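Cell division protein FtsZ 1 (Methanocaldococcus jannaschii, PDB 2VAP) binds GTP, probably hydrolyses it, and is thought to polymerise in a GTP-dependent manner into the contractile Z ring at the future site of cell division. Local coordinates at residues T41-G46 with D123-T128; C129-G134 with V158-V163; G138-V143 with E178-H183; G151-A156 with H183-V188. All coordinates share one frame; numbering follows the deposited sequence.

How the interactions relate
All four contacts belong to the Rossmann-like GTPase domain and are laid out around one parallel sheet. Interactions 1, 2 and 4 join neighbouring strands in the order 40-45, 124-130, 153-160, 186-191, and interaction 3 packs together two helices, 135-149 and 167-181, that connect these strands. Interactions 1 and 2 share strand 124-130 and both reach GDP, at G46 and G134, their centres 16 Å apart. Interaction 4, centred 10 Å from interactions 1 and 3, lies farther from the nucleotide: the side chain of V188 is about 14 Å from it. L180 of interaction 3 ties the helices to the sheet through V158, A156 and L187.

Interaction 1. Residues T41-G46 with D123-T128; sequences TVVGCG and DMVFIT. With GDP (guanosine-5'-diphosphate), chain B.
Two central strands of the Rossmann-like sheet of the GTPase domain, 41-45 and 124-128, pair in parallel here, and the first of them runs straight into the nucleotide site. Five backbone bonds alternate along the ladder. T41 N reaches M124 O, F126 N returns to T41 O, V43 N meets F126 O at 2.7 Å with an angle of 174° at the hydrogen, T128 N meets V43 O at 2.8 Å, and C45 N closes the series on T128 O. Several carbonyls also receive a CA-H of the partner strand, as when G44 CA lies 3.3 Å from T128 O.

Side chains divide between the two faces. On the face of V42, F126 and T128, V42 CG2 approaches F126 CB at 4.1 Å, while helix 204-227 covers F126 from beyond. The T128 methyl, CG2, is lodged between its own backbone N and carbonyl carbon, which brings it to 3.7 Å from V43 O and close to G44 CA, where no side chain intervenes; OG1 turns instead to V157 O of the next strand. On the other face V43 CG2 meets V125 CG1 at 4.1 Å, beneath helix 135-149. At the strand end C45, packed on S139 of that helix, touches I127 CG2 with its SG.

Beyond C45 the chain turns at G46, which has a positive phi and brings its CA to 3.6 Å from GDP O2B. G44 and G46 are consistent with part of a Rossmann-type GxGxxG pattern. The chemistry is thus mostly backbone: five hydrogen bonds, backed by apolar contacts, hold the strands in register up to the turn that meets the diphosphate.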
# COMPACT_ATOMS: atom_id res chain seq x y z
N THR A 41 5.53 -8.10 -6.54
CA THR A 41 5.20 -7.24 -7.68
C THR A 41 4.20 -6.17 -7.25
O THR A 41 3.23 -6.46 -6.55
CB THR A 41 4.64 -8.06 -8.86
OG1 THR A 41 5.57 -9.09 -9.22
CG2 THR A 41 4.39 -7.18 -10.08
N VAL A 42 4.47 -4.92 -7.64
CA VAL A 42 3.56 -3.81 -7.39
C VAL A 42 2.91 -3.40 -8.71
O VAL A 42 3.60 -3.07 -9.68
CB VAL A 42 4.28 -2.60 -6.75
CG1 VAL A 42 3.29 -1.48 -6.42
CG2 VAL A 42 5.04 -3.02 -5.49
N VAL A 43 1.58 -3.43 -8.74
CA VAL A 43 0.81 -3.07 -9.94
C VAL A 43 0.04 -1.77 -9.72
O VAL A 43 -0.82 -1.69 -8.84
CB VAL A 43 -0.16 -4.20 -10.37
CG1 VAL A 43 -0.86 -3.84 -11.68
CG2 VAL A 43 0.57 -5.52 -10.51
N GLY A 44 0.36 -0.75 -10.52
CA GLY A 44 -0.32 0.54 -10.46
C GLY A 44 -1.28 0.71 -11.61
O GLY A 44 -0.89 0.60 -12.78
N CYS A 45 -2.54 1.00 -11.29
CA CYS A 45 -3.61 1.05 -12.28
C CYS A 45 -4.15 2.46 -12.47
O CYS A 45 -4.49 3.14 -11.50
CB CYS A 45 -4.75 0.10 -11.87
SG CYS A 45 -4.22 -1.56 -11.40
N GLY A 46 -4.24 2.89 -13.73
CA GLY A 46 -4.79 4.21 -14.05
C GLY A 46 -3.81 5.35 -13.85
O GLY A 46 -2.64 5.12 -13.57
N ASP A 123 5.00 -14.13 -5.08
CA ASP A 123 4.50 -14.62 -3.79
C ASP A 123 3.53 -13.60 -3.19
O ASP A 123 2.62 -13.96 -2.44
CB ASP A 123 5.66 -14.85 -2.82
CG ASP A 123 6.63 -15.91 -3.30
OD1 ASP A 123 6.19 -17.05 -3.57
OD2 ASP A 123 7.83 -15.60 -3.41
N MET A 124 3.74 -12.33 -3.54
CA MET A 124 2.92 -11.24 -3.03
C MET A 124 2.72 -10.20 -4.13
O MET A 124 3.66 -9.85 -4.84
CB MET A 124 3.61 -10.59 -1.82
CG MET A 124 2.73 -9.67 -1.00
SD MET A 124 3.64 -8.99 0.40
CE MET A 124 2.33 -8.19 1.31
N VAL A 125 1.48 -9.73 -4.27
CA VAL A 125 1.16 -8.69 -5.25
C VAL A 125 0.48 -7.50 -4.57
O VAL A 125 -0.53 -7.66 -3.88
CB VAL A 125 0.27 -9.22 -6.41
CG1 VAL A 125 -0.09 -8.09 -7.38
CG2 VAL A 125 0.97 -10.35 -7.16
N PHE A 126 1.05 -6.32 -4.77
CA PHE A 126 0.43 -5.07 -4.34
C PHE A 126 -0.32 -4.46 -5.51
O PHE A 126 0.23 -4.32 -6.61
CB PHE A 126 1.49 -4.08 -3.83
CG PHE A 126 2.04 -4.41 -2.47
CD1 PHE A 126 3.06 -5.35 -2.33
CD2 PHE A 126 1.55 -3.78 -1.34
CE1 PHE A 126 3.57 -5.66 -1.07
CE2 PHE A 126 2.06 -4.07 -0.08
CZ PHE A 126 3.07 -5.01 0.05
N ILE A 127 -1.59 -4.11 -5.29
CA ILE A 127 -2.38 -3.41 -6.29
C ILE A 127 -2.68 -2.01 -5.77
O ILE A 127 -3.30 -1.85 -4.71
CB ILE A 127 -3.71 -4.15 -6.63
CG1 ILE A 127 -3.44 -5.57 -7.14
CG2 ILE A 127 -4.51 -3.38 -7.68
CD1 ILE A 127 -3.52 -6.63 -6.07
N THR A 128 -2.24 -1.00 -6.51
CA THR A 128 -2.40 0.39 -6.07
C THR A 128 -3.04 1.28 -7.14
O THR A 128 -2.74 1.16 -8.33
CB THR A 128 -1.07 1.00 -5.54
OG1 THR A 128 -1.33 2.27 -4.94
CG2 THR A 128 -0.03 1.16 -6.65
PB GDP B . -8.25 6.84 -13.83
O1B GDP B . -9.46 6.76 -14.73
O2B GDP B . -7.00 7.01 -14.67
O3B GDP B . -8.15 5.58 -13.01
O3A GDP B . -8.45 8.12 -12.86
PA GDP B . -7.25 8.83 -12.05
O1A GDP B . -6.20 7.84 -11.60
O2A GDP B . -6.64 9.96 -12.86
O5' GDP B . -8.02 9.44 -10.78
C5' GDP B . -8.76 8.58 -9.92
C4' GDP B . -8.71 9.13 -8.50
O4' GDP B . -7.35 9.25 -8.08
C3' GDP B . -9.31 10.52 -8.42
O3' GDP B . -10.70 10.47 -8.06
C2' GDP B . -8.46 11.24 -7.39
O2' GDP B . -9.03 11.08 -6.08
C1' GDP B . -7.13 10.51 -7.43
N9 GDP B . -6.09 11.28 -8.16
C8 GDP B . -6.23 11.98 -9.31
N7 GDP B . -5.06 12.55 -9.69
C5 GDP B . -4.14 12.22 -8.76
C6 GDP B . -2.69 12.48 -8.54
O6 GDP B . -2.03 13.18 -9.34
N1 GDP B . -2.11 11.94 -7.45
C2 GDP B . -2.80 11.18 -6.57
N2 GDP B . -2.15 10.67 -5.49
N3 GDP B . -4.12 10.91 -6.71
C4 GDP B . -4.82 11.38 -7.77

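Interaction 2. Residues C129-G134 with V158-V163. With GDP (guanosine-5'-diphosphate), chain B.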
# COMPACT_ATOMS: atom_id res chain seq x y z
N CYS A 129 -3.92 2.17 -6.69
CA CYS A 129 -4.59 3.13 -7.56
C CYS A 129 -5.34 4.16 -6.73
O CYS A 129 -5.52 4.00 -5.52
CB CYS A 129 -5.57 2.42 -8.50
SG CYS A 129 -7.06 1.77 -7.70
N GLY A 130 -5.76 5.24 -7.39
CA GLY A 130 -6.73 6.15 -6.81
C GLY A 130 -8.10 5.71 -7.27
O GLY A 130 -8.38 5.71 -8.47
N LEU A 131 -8.95 5.30 -6.33
CA LEU A 131 -10.31 4.90 -6.67
C LEU A 131 -11.16 6.14 -6.95
O LEU A 131 -10.95 7.19 -6.34
CB LEU A 131 -10.94 4.05 -5.56
CG LEU A 131 -10.38 2.65 -5.30
CD1 LEU A 131 -10.99 2.07 -4.04
CD2 LEU A 131 -10.61 1.71 -6.49
N GLY A 132 -12.11 6.00 -7.87
CA GLY A 132 -12.98 7.11 -8.24
C GLY A 132 -13.02 7.37 -9.74
O GLY A 132 -14.01 7.90 -10.25
N GLY A 133 -11.94 7.02 -10.43
CA GLY A 133 -11.86 7.20 -11.88
C GLY A 133 -12.42 6.01 -12.63
O GLY A 133 -13.25 5.27 -12.11
N GLY A 134 -11.96 5.83 -13.87
CA GLY A 134 -12.44 4.74 -14.71
C GLY A 134 -11.50 3.55 -14.74
O GLY A 134 -11.90 2.42 -14.43
N VAL A 158 -5.09 1.54 -1.71
CA VAL A 158 -5.89 2.43 -2.55
C VAL A 158 -6.36 3.67 -1.79
O VAL A 158 -6.50 3.65 -0.57
CB VAL A 158 -7.12 1.70 -3.16
CG1 VAL A 158 -6.68 0.63 -4.15
CG2 VAL A 158 -8.00 1.09 -2.06
N THR A 159 -6.61 4.75 -2.54
CA THR A 159 -7.18 5.96 -1.96
C THR A 159 -8.65 6.13 -2.34
O THR A 159 -9.09 5.67 -3.39
CB THR A 159 -6.42 7.24 -2.39
OG1 THR A 159 -6.50 7.39 -3.81
CG2 THR A 159 -4.97 7.18 -1.96
N LEU A 160 -9.40 6.78 -1.45
CA LEU A 160 -10.73 7.26 -1.77
C LEU A 160 -10.63 8.76 -2.07
O LEU A 160 -9.80 9.44 -1.47
CB LEU A 160 -11.70 7.01 -0.61
CG LEU A 160 -12.03 5.55 -0.26
CD1 LEU A 160 -12.87 5.50 1.01
CD2 LEU A 160 -12.75 4.84 -1.40
N PRO A 161 -11.46 9.27 -3.00
CA PRO A 161 -11.34 10.65 -3.46
C PRO A 161 -11.67 11.70 -2.39
O PRO A 161 -12.31 11.39 -1.39
CB PRO A 161 -12.35 10.73 -4.61
CG PRO A 161 -13.34 9.68 -4.31
CD PRO A 161 -12.56 8.56 -3.68
N PHE A 162 -11.21 12.93 -2.62
CA PHE A 162 -11.60 14.08 -1.81
C PHE A 162 -13.08 14.37 -2.01
O PHE A 162 -13.62 14.12 -3.09
CB PHE A 162 -10.80 15.32 -2.20
CG PHE A 162 -9.31 15.20 -1.98
CD1 PHE A 162 -8.76 15.47 -0.73
CD2 PHE A 162 -8.47 14.85 -3.02
CE1 PHE A 162 -7.38 15.38 -0.53
CE2 PHE A 162 -7.09 14.75 -2.83
CZ PHE A 162 -6.55 15.01 -1.58
N VAL A 163 -13.74 14.92 -0.99
CA VAL A 163 -15.16 15.26 -1.08
C VAL A 163 -15.44 16.26 -2.22
O VAL A 163 -16.45 16.15 -2.90
CB VAL A 163 -15.71 15.79 0.28
CG1 VAL A 163 -17.09 16.42 0.11
CG2 VAL A 163 -15.78 14.65 1.29
PB GDP B . -8.25 6.84 -13.83
O1B GDP B . -9.46 6.76 -14.73
O2B GDP B . -7.00 7.01 -14.67
O3B GDP B . -8.15 5.58 -13.01
O3A GDP B . -8.45 8.12 -12.86
PA GDP B . -7.25 8.83 -12.05
O1A GDP B . -6.20 7.84 -11.60
O2A GDP B . -6.64 9.96 -12.86
O5' GDP B . -8.02 9.44 -10.78
C5' GDP B . -8.76 8.58 -9.92
C4' GDP B . -8.71 9.13 -8.50
O4' GDP B . -7.35 9.25 -8.08
C3' GDP B . -9.31 10.52 -8.42
O3' GDP B . -10.70 10.47 -8.06
C2' GDP B . -8.46 11.24 -7.39
O2' GDP B . -9.03 11.08 -6.08
C1' GDP B . -7.13 10.51 -7.43
N9 GDP B . -6.09 11.28 -8.16
C8 GDP B . -6.23 11.98 -9.31
N7 GDP B . -5.06 12.55 -9.69
C5 GDP B . -4.14 12.22 -8.76
C6 GDP B . -2.69 12.48 -8.54
O6 GDP B . -2.03 13.18 -9.34
N1 GDP B . -2.11 11.94 -7.45
C2 GDP B . -2.80 11.18 -6.57
N2 GDP B . -2.15 10.67 -5.49
N3 GDP B . -4.12 10.91 -6.71
C4 GDP B . -4.82 11.38 -7.77
O HOH W 1 -8.89 8.47 -4.91
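L131 lays its isobutyl group across V158, with CD1 3.7 Å from V158 CG2, and its CB comes close to T159 O. With chi1 at -68° and an extended chi2 of 172°, L131 also takes CD1 toward L160 CD2, and A173 and L177 of helix 167-181 enclose the same group. Next to it C129 SG touches V158 CG1 at 3.7 Å, so V158 is gripped by a different partner at each methyl.

Two backbone bonds join the segments, one of them long. T159 N bonds C129 O at 3.3 Å, in the plane of that carbonyl, whereas L131 N bonds T159 O at 3.0 Å with the donor tilted 22° out of plane. These are the carboxyl ends of strands 124-130 and 153-160, the two strands of a beta-alpha-beta unit connected by helix 135-149, and GDP lies against them. G132 to G134 begin the glycine-rich loop characteristic of the tubulin/FtsZ family; G134 N donates to GDP O1B at 2.8 Å.

A water sits between the strands, donating to both L131 O and T159 OG1, each at 2.8 Å, and hydrogen-bonded to GDP O2'. P161 flanks the ribose on the second segment: its CD rests 3.4 Å from L131 O, and its CB lies near both ribose hydroxyl oxygens. Nearby E165, a GTP-binding residue, takes a hydrogen bond from F162 N and also bonds GDP.

Interaction 3. Residues G138-V143 with E178-H183; sequences GSAPVV and ERLKQH
P141 fills the tight centre of this contact, pressing its ring against R179 and L180 where two helices of the Rossmann-like domain, 135-149 and 167-181, pack beside each other on one face of the sheet. Backbones come very near: the CA atoms of P141 and L180 are 4.6 Å apart. CG of the proline P141 lies 3.8 Å from R179 CB and also meets L180 CG, and the leucine's CD2 reaches past the ring to A140, 3.7 Å from A140 O and 4.0 Å from A140 CB. P141 has no N-H to give, and V142 N also makes no bond to the turn before, so helix 135-149 is kinked exactly where L180 CD2 approaches P141 N.

Away from the proline the contact turns looser and polar, with the partly exposed R179 and H183. The R179 chain bends at chi3 (-56°), which brings R179 NE within 4.0 Å of P141 CG and swings the guanidinium back along the proline toward G138. Its NH2 is hydrogen-bonded to T137 O, the carbonyl just before G138. At the carbonyl of P141, H183 makes a looser approach, with H183 CD2 4.0 Å from P141 O and the ring lying oblique to that oxygen. Where the helices separate beside the arginine, a water bridges them, accepting from R179 NE and donating to G138 O, each at 2.8 Å.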
# COMPACT_ATOMS: atom_id res chain seq x y z
N GLY A 138 -11.98 0.34 -12.21
CA GLY A 138 -12.40 -0.82 -12.98
C GLY A 138 -11.40 -1.96 -13.00
O GLY A 138 -11.77 -3.12 -12.85
N SER A 139 -10.12 -1.63 -13.19
CA SER A 139 -9.08 -2.64 -13.40
C SER A 139 -8.51 -3.24 -12.11
O SER A 139 -8.12 -4.41 -12.09
CB SER A 139 -7.95 -2.09 -14.26
OG SER A 139 -7.23 -1.08 -13.59
N ALA A 140 -8.46 -2.45 -11.04
CA ALA A 140 -7.88 -2.90 -9.77
C ALA A 140 -8.46 -4.23 -9.24
O ALA A 140 -7.69 -5.13 -8.90
CB ALA A 140 -7.95 -1.80 -8.70
N PRO A 141 -9.81 -4.36 -9.19
CA PRO A 141 -10.40 -5.64 -8.76
C PRO A 141 -10.09 -6.81 -9.69
O PRO A 141 -10.01 -7.95 -9.23
CB PRO A 141 -11.90 -5.35 -8.75
CG PRO A 141 -12.01 -3.87 -8.68
CD PRO A 141 -10.86 -3.37 -9.48
N VAL A 142 -9.91 -6.54 -10.98
CA VAL A 142 -9.55 -7.57 -11.95
C VAL A 142 -8.12 -8.07 -11.70
O VAL A 142 -7.87 -9.28 -11.68
CB VAL A 142 -9.71 -7.09 -13.42
CG1 VAL A 142 -9.33 -8.19 -14.40
CG2 VAL A 142 -11.15 -6.64 -13.67
N VAL A 143 -7.18 -7.14 -11.50
CA VAL A 143 -5.80 -7.48 -11.16
C VAL A 143 -5.77 -8.30 -9.86
O VAL A 143 -5.06 -9.30 -9.77
CB VAL A 143 -4.89 -6.23 -11.03
CG1 VAL A 143 -3.46 -6.62 -10.68
CG2 VAL A 143 -4.91 -5.42 -12.32
N GLU A 178 -15.86 -2.21 -2.91
CA GLU A 178 -16.65 -3.41 -2.65
C GLU A 178 -16.18 -4.58 -3.52
O GLU A 178 -16.11 -5.72 -3.05
CB GLU A 178 -18.14 -3.12 -2.88
CG GLU A 178 -19.09 -4.26 -2.50
CD GLU A 178 -19.12 -4.55 -1.00
OE1 GLU A 178 -19.17 -5.74 -0.63
OE2 GLU A 178 -19.08 -3.59 -0.20
N ARG A 179 -15.86 -4.30 -4.78
CA ARG A 179 -15.36 -5.32 -5.70
C ARG A 179 -13.95 -5.79 -5.32
O ARG A 179 -13.65 -6.98 -5.45
CB ARG A 179 -15.37 -4.81 -7.15
CG ARG A 179 -16.76 -4.55 -7.72
CD ARG A 179 -16.74 -4.37 -9.23
NE ARG A 179 -15.84 -3.29 -9.66
CZ ARG A 179 -16.19 -2.01 -9.77
NH1 ARG A 179 -17.42 -1.61 -9.47
NH2 ARG A 179 -15.29 -1.12 -10.17
N LEU A 180 -13.12 -4.87 -4.86
CA LEU A 180 -11.77 -5.20 -4.38
C LEU A 180 -11.80 -6.12 -3.16
O LEU A 180 -11.01 -7.06 -3.07
CB LEU A 180 -10.98 -3.93 -4.04
CG LEU A 180 -10.14 -3.25 -5.13
CD1 LEU A 180 -9.62 -1.91 -4.62
CD2 LEU A 180 -8.97 -4.13 -5.57
N LYS A 181 -12.72 -5.84 -2.24
CA LYS A 181 -12.89 -6.61 -1.01
C LYS A 181 -13.12 -8.10 -1.28
O LYS A 181 -12.74 -8.95 -0.47
CB LYS A 181 -14.05 -6.03 -0.19
CG LYS A 181 -14.15 -6.55 1.24
CD LYS A 181 -15.33 -5.94 1.99
CE LYS A 181 -16.64 -6.63 1.62
NZ LYS A 181 -17.80 -6.06 2.37
N GLN A 182 -13.73 -8.40 -2.42
CA GLN A 182 -14.03 -9.78 -2.81
C GLN A 182 -12.79 -10.54 -3.27
O GLN A 182 -12.79 -11.78 -3.31
CB GLN A 182 -15.10 -9.81 -3.91
CG GLN A 182 -16.43 -9.14 -3.54
CD GLN A 182 -17.19 -9.88 -2.46
OE1 GLN A 182 -17.23 -11.12 -2.43
NE2 GLN A 182 -17.81 -9.13 -1.56
N HIS A 183 -11.73 -9.81 -3.62
CA HIS A 183 -10.53 -10.41 -4.22
C HIS A 183 -9.21 -9.98 -3.56
O HIS A 183 -8.15 -10.08 -4.18
CB HIS A 183 -10.48 -10.09 -5.72
CG HIS A 183 -11.71 -10.50 -6.47
ND1 HIS A 183 -11.99 -11.82 -6.78
CD2 HIS A 183 -12.73 -9.77 -6.98
CE1 HIS A 183 -13.13 -11.88 -7.44
NE2 HIS A 183 -13.60 -10.65 -7.58
O HOH W 2 -13.98 -4.21 -11.54

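Interaction 4. Residues G151-A156 with H183-V188; sequences GALTVA and HTDTLV
D185 turns CG anti to its carbonyl carbon, and chi1 of -65° with chi2 of -46° carries OD2 to the backbone N of T154; the two side chains cross at about a right angle. The bond T154 N to D185 OD2 is 2.8 Å long and almost straight, and it uses the anti side of the oxygen, 22° out of the carboxylate plane. D185 N answers to T154 O, also at 2.8 Å, so side chain and backbone of one aspartate hold both the backbone N-H and the backbone carbonyl of T154; T186 N adds a weak bond to the same carbonyl.

Beyond this clasp, strands 153-156 and 186-188 run parallel at the edge of the sheet as part of a beta-alpha-beta unit through helix 167-181. A156 N bonds T186 O, and V188 N bonds A156 O at 2.7 Å. A156 CB touches L187 CD1 at 3.7 Å and T184 CG2 at 3.8 Å, and L153 CD1 comes within 3.7 Å of D185 OD2. The second carboxylate oxygen, OD1, forms a salt bridge with K148 of helix 135-149. With one oxygen on a main-chain N-H and the other on a lysine, the aspartate probably stays ionised and pins the start of the edge strand to its neighbour and to the helix.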
# COMPACT_ATOMS: atom_id res chain seq x y z
N GLY A 151 -2.22 -17.68 -6.61
CA GLY A 151 -1.84 -18.09 -5.26
C GLY A 151 -1.03 -17.07 -4.47
O GLY A 151 -0.48 -17.40 -3.42
N ALA A 152 -0.98 -15.84 -4.98
CA ALA A 152 -0.21 -14.78 -4.33
C ALA A 152 -0.96 -14.15 -3.16
O ALA A 152 -2.20 -14.09 -3.17
CB ALA A 152 0.18 -13.71 -5.35
N LEU A 153 -0.22 -13.71 -2.15
CA LEU A 153 -0.77 -12.86 -1.10
C LEU A 153 -1.15 -11.53 -1.75
O LEU A 153 -0.29 -10.81 -2.26
CB LEU A 153 0.25 -12.65 0.03
CG LEU A 153 -0.11 -11.70 1.18
CD1 LEU A 153 -1.35 -12.15 1.95
CD2 LEU A 153 1.08 -11.55 2.12
N THR A 154 -2.45 -11.24 -1.74
CA THR A 154 -3.00 -10.14 -2.53
C THR A 154 -3.38 -8.95 -1.65
O THR A 154 -4.33 -9.02 -0.86
CB THR A 154 -4.21 -10.62 -3.36
OG1 THR A 154 -3.82 -11.77 -4.13
CG2 THR A 154 -4.71 -9.54 -4.30
N VAL A 155 -2.63 -7.86 -1.79
CA VAL A 155 -2.82 -6.67 -0.97
C VAL A 155 -3.10 -5.45 -1.84
O VAL A 155 -2.33 -5.14 -2.75
CB VAL A 155 -1.59 -6.40 -0.06
CG1 VAL A 155 -1.77 -5.11 0.75
CG2 VAL A 155 -1.33 -7.58 0.87
N ALA A 156 -4.20 -4.76 -1.56
CA ALA A 156 -4.51 -3.51 -2.24
C ALA A 156 -4.18 -2.33 -1.34
O ALA A 156 -4.45 -2.36 -0.14
CB ALA A 156 -5.97 -3.47 -2.67
N HIS A 183 -11.73 -9.81 -3.62
CA HIS A 183 -10.53 -10.41 -4.22
C HIS A 183 -9.21 -9.98 -3.56
O HIS A 183 -8.15 -10.08 -4.18
CB HIS A 183 -10.48 -10.09 -5.72
CG HIS A 183 -11.71 -10.50 -6.47
ND1 HIS A 183 -11.99 -11.82 -6.78
CD2 HIS A 183 -12.73 -9.77 -6.98
CE1 HIS A 183 -13.13 -11.88 -7.44
NE2 HIS A 183 -13.60 -10.65 -7.58
N THR A 184 -9.28 -9.51 -2.32
CA THR A 184 -8.07 -9.15 -1.58
C THR A 184 -7.95 -9.92 -0.27
O THR A 184 -8.95 -10.34 0.31
CB THR A 184 -8.00 -7.63 -1.27
OG1 THR A 184 -9.20 -7.21 -0.62
CG2 THR A 184 -7.79 -6.82 -2.54
N ASP A 185 -6.70 -10.10 0.17
CA ASP A 185 -6.41 -10.68 1.47
C ASP A 185 -6.36 -9.57 2.53
O ASP A 185 -6.87 -9.73 3.64
CB ASP A 185 -5.09 -11.46 1.42
CG ASP A 185 -5.17 -12.67 0.50
OD1 ASP A 185 -6.17 -13.41 0.57
OD2 ASP A 185 -4.24 -12.87 -0.30
N THR A 186 -5.73 -8.45 2.16
CA THR A 186 -5.77 -7.23 2.95
C THR A 186 -6.08 -6.06 2.01
O THR A 186 -5.48 -5.94 0.94
CB THR A 186 -4.45 -6.97 3.71
OG1 THR A 186 -4.19 -8.06 4.60
CG2 THR A 186 -4.52 -5.68 4.52
N LEU A 187 -7.03 -5.23 2.42
CA LEU A 187 -7.42 -4.04 1.66
C LEU A 187 -7.08 -2.79 2.47
O LEU A 187 -7.81 -2.42 3.40
CB LEU A 187 -8.91 -4.11 1.29
CG LEU A 187 -9.62 -2.92 0.61
CD1 LEU A 187 -8.93 -2.50 -0.68
CD2 LEU A 187 -11.08 -3.28 0.35
N VAL A 188 -5.96 -2.16 2.13
CA VAL A 188 -5.52 -0.95 2.80
C VAL A 188 -6.17 0.25 2.11
O VAL A 188 -5.92 0.51 0.93
CB VAL A 188 -3.97 -0.80 2.78
CG1 VAL A 188 -3.55 0.42 3.58
CG2 VAL A 188 -3.30 -2.06 3.34